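Local structure of Lmo2470 protein (Listeria monocytogenes EGD-e, 5HL3) at residues 125-131 with 148-154. The protein is the internalin InlP, a leucine-rich-repeat protein that binds calcium, interacts with afadin and facilitates crossing of the basement membrane by the bacterium. Residues are numbered along the deposited sequence; the frame is centred on the assembly and turned at random.
Sequences MDTITMS and LKQLYMS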
loop_
_atom_site.group_PDB
_atom_site.type_symbol
_atom_site.label_atom_id
_atom_site.label_comp_id
_atom_site.label_asym_id
_atom_site.label_seq_id
_atom_site.Cartn_x
_atom_site.Cartn_y
_atom_site.Cartn_z
HETATM N N MSE A 125 16.109 11.673 -10.867
HETATM C CA MSE A 125 15.088 10.623 -10.672
HETATM C C MSE A 125 13.748 11.200 -10.277
HETATM O O MSE A 125 13.658 12.006 -9.360
HETATM C CB MSE A 125 15.534 9.637 -9.599
HETATM C CG MSE A 125 14.684 8.347 -9.601
HETATM SE SE MSE A 125 15.138 7.114 -11.039
HETATM C CE MSE A 125 16.672 6.274 -10.153
ATOM N N ASP A 126 12.707 10.733 -10.974
ATOM C CA ASP A 126 11.312 11.164 -10.742
ATOM C C ASP A 126 10.453 10.052 -10.126
ATOM O O ASP A 126 9.646 10.323 -9.232
ATOM C CB ASP A 126 10.724 11.640 -12.092
ATOM C CG ASP A 126 9.289 12.054 -11.992
ATOM O OD1 ASP A 126 8.416 11.163 -12.077
ATOM O OD2 ASP A 126 9.031 13.274 -11.866
ATOM N N THR A 127 10.608 8.819 -10.614
ATOM C CA THR A 127 9.765 7.702 -10.200
ATOM C C THR A 127 10.577 6.439 -10.043
ATOM O O THR A 127 11.356 6.086 -10.940
ATOM C CB THR A 127 8.631 7.438 -11.220
ATOM O OG1 THR A 127 7.780 8.603 -11.318
ATOM C CG2 THR A 127 7.777 6.249 -10.842
ATOM N N ILE A 128 10.352 5.742 -8.926
ATOM C CA ILE A 128 10.946 4.429 -8.649
ATOM C C ILE A 128 9.814 3.447 -8.349
ATOM O O ILE A 128 8.950 3.738 -7.538
ATOM C CB ILE A 128 11.927 4.460 -7.482
ATOM C CG1 ILE A 128 13.132 5.384 -7.803
ATOM C CG2 ILE A 128 12.371 3.034 -7.146
ATOM C CD1 ILE A 128 14.072 5.548 -6.636
ATOM N N THR A 129 9.823 2.302 -9.028
ATOM C CA THR A 129 8.843 1.219 -8.821
ATOM C C THR A 129 9.557 -0.093 -8.574
ATOM O O THR A 129 10.351 -0.530 -9.412
ATOM C CB THR A 129 7.940 1.019 -10.040
ATOM O OG1 THR A 129 7.272 2.242 -10.361
ATOM C CG2 THR A 129 6.884 -0.061 -9.804
HETATM N N MSE A 130 9.263 -0.717 -7.430
HETATM C CA MSE A 130 9.891 -2.012 -7.080
HETATM C C MSE A 130 8.875 -2.974 -6.508
HETATM O O MSE A 130 9.240 -4.047 -6.014
HETATM C CB MSE A 130 10.971 -1.780 -6.051
HETATM C CG MSE A 130 12.124 -0.917 -6.595
HETATM SE SE MSE A 130 13.422 -0.419 -5.219
HETATM C CE MSE A 130 14.351 -2.008 -5.286
ATOM N N SER A 131 7.603 -2.631 -6.610
ATOM C CA SER A 131 6.513 -3.432 -6.035
ATOM C C SER A 131 6.565 -4.917 -6.382
ATOM O O SER A 131 6.814 -5.318 -7.511
ATOM C CB SER A 131 5.187 -2.888 -6.499
ATOM O OG SER A 131 5.058 -1.522 -6.125
ATOM N N LEU A 148 12.518 13.589 -6.654
ATOM C CA LEU A 148 11.663 12.404 -6.594
ATOM C C LEU A 148 10.191 12.777 -6.361
ATOM O O LEU A 148 9.890 13.556 -5.460
ATOM C CB LEU A 148 12.136 11.441 -5.496
ATOM C CG LEU A 148 11.590 10.014 -5.570
ATOM C CD1 LEU A 148 12.194 9.289 -6.756
ATOM C CD2 LEU A 148 11.912 9.268 -4.288
ATOM N N LYS A 149 9.298 12.241 -7.182
ATOM C CA LYS A 149 7.860 12.538 -7.118
ATOM C C LYS A 149 6.954 11.347 -6.856
ATOM O O LYS A 149 5.859 11.515 -6.289
ATOM C CB LYS A 149 7.410 13.249 -8.402
ATOM C CG LYS A 149 7.888 14.691 -8.433
ATOM C CD LYS A 149 7.417 15.440 -9.669
ATOM C CE LYS A 149 7.940 16.847 -9.656
ATOM N NZ LYS A 149 7.516 17.641 -10.836
ATOM N N GLN A 150 7.391 10.142 -7.236
ATOM C CA GLN A 150 6.557 8.956 -7.062
ATOM C C GLN A 150 7.379 7.794 -6.590
ATOM O O GLN A 150 8.446 7.497 -7.154
ATOM C CB GLN A 150 5.829 8.573 -8.348
ATOM C CG GLN A 150 5.077 9.698 -9.015
ATOM C CD GLN A 150 4.298 9.204 -10.219
ATOM O OE1 GLN A 150 4.867 8.659 -11.166
ATOM N NE2 GLN A 150 2.997 9.364 -10.178
ATOM N N LEU A 151 6.856 7.077 -5.596
ATOM C CA LEU A 151 7.544 5.939 -5.021
ATOM C C LEU A 151 6.543 4.790 -4.857
ATOM O O LEU A 151 5.613 4.895 -4.039
ATOM C CB LEU A 151 8.192 6.359 -3.706
ATOM C CG LEU A 151 9.086 5.373 -3.008
ATOM C CD1 LEU A 151 10.205 4.872 -3.909
ATOM C CD2 LEU A 151 9.651 6.025 -1.748
ATOM N N TYR A 152 6.710 3.731 -5.656
ATOM C CA TYR A 152 5.815 2.563 -5.665
ATOM C C TYR A 152 6.555 1.406 -5.018
ATOM O O TYR A 152 7.477 0.819 -5.631
ATOM C CB TYR A 152 5.390 2.247 -7.081
ATOM C CG TYR A 152 4.546 3.342 -7.704
ATOM C CD1 TYR A 152 3.190 3.451 -7.429
ATOM C CD2 TYR A 152 5.110 4.276 -8.600
ATOM C CE1 TYR A 152 2.443 4.460 -8.009
ATOM C CE2 TYR A 152 4.343 5.261 -9.169
ATOM C CZ TYR A 152 3.026 5.358 -8.867
ATOM O OH TYR A 152 2.276 6.399 -9.453
HETATM N N MSE A 153 6.131 1.040 -3.798
HETATM C CA MSE A 153 6.819 0.049 -2.973
HETATM C C MSE A 153 5.798 -0.867 -2.322
HETATM O O MSE A 153 5.859 -1.132 -1.124
HETATM C CB MSE A 153 7.663 0.759 -1.921
HETATM C CG MSE A 153 8.637 1.797 -2.491
HETATM SE SE MSE A 153 10.176 1.023 -3.438
HETATM C CE MSE A 153 11.191 0.607 -1.826
ATOM N N SER A 154 4.855 -1.354 -3.104
ATOM C CA SER A 154 3.786 -2.238 -2.607
ATOM C C SER A 154 4.270 -3.681 -2.537
ATOM O O SER A 154 5.029 -4.111 -3.415
ATOM C CB SER A 154 2.596 -2.145 -3.553
ATOM O OG SER A 154 1.571 -3.025 -3.154
#
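Two successive turns of the leucine-rich-repeat solenoid meet here: strands 127-129 and 150-152 run parallel, 1° apart with axes 4.9 Å from each other, as neighbours in the sheet that spans the repeats. The backbone ladder starts at D126 O, which accepts from both K149 N (2.8 Å) and Q150 N (3.0 Å). It continues through I128 N to Q150 O (3.1 Å), Y152 N to I128 O (2.9 Å) and M130 N to Y152 O (3.0 Å), so I128 engages the next repeat with both its amide and its carbonyl, while T127 and T129 bond back to strand 100-103.

Apolar side chains fill the solenoid interior. I128 CB meets L151 CD1 at 4.0 Å, M125 CG meets L148 CD1 at 3.9 Å, and the selenium of M153, a selenomethionine, lies 3.9 Å from CB of selenomethionine M130.

The other face of the sheet carries T127, T129, Q150 and Y152. T127 OG1 is 2.9 Å from Q150 OE1 and 2.7 Å from D126 OD1, two acceptors for one proton, and T127 CG2 approaches the edge of the Y152 ring, 3.9 Å from CE2. Beyond the strands, near the D105 calcium site, S154 N donates to S131 OG at 3.0 Å.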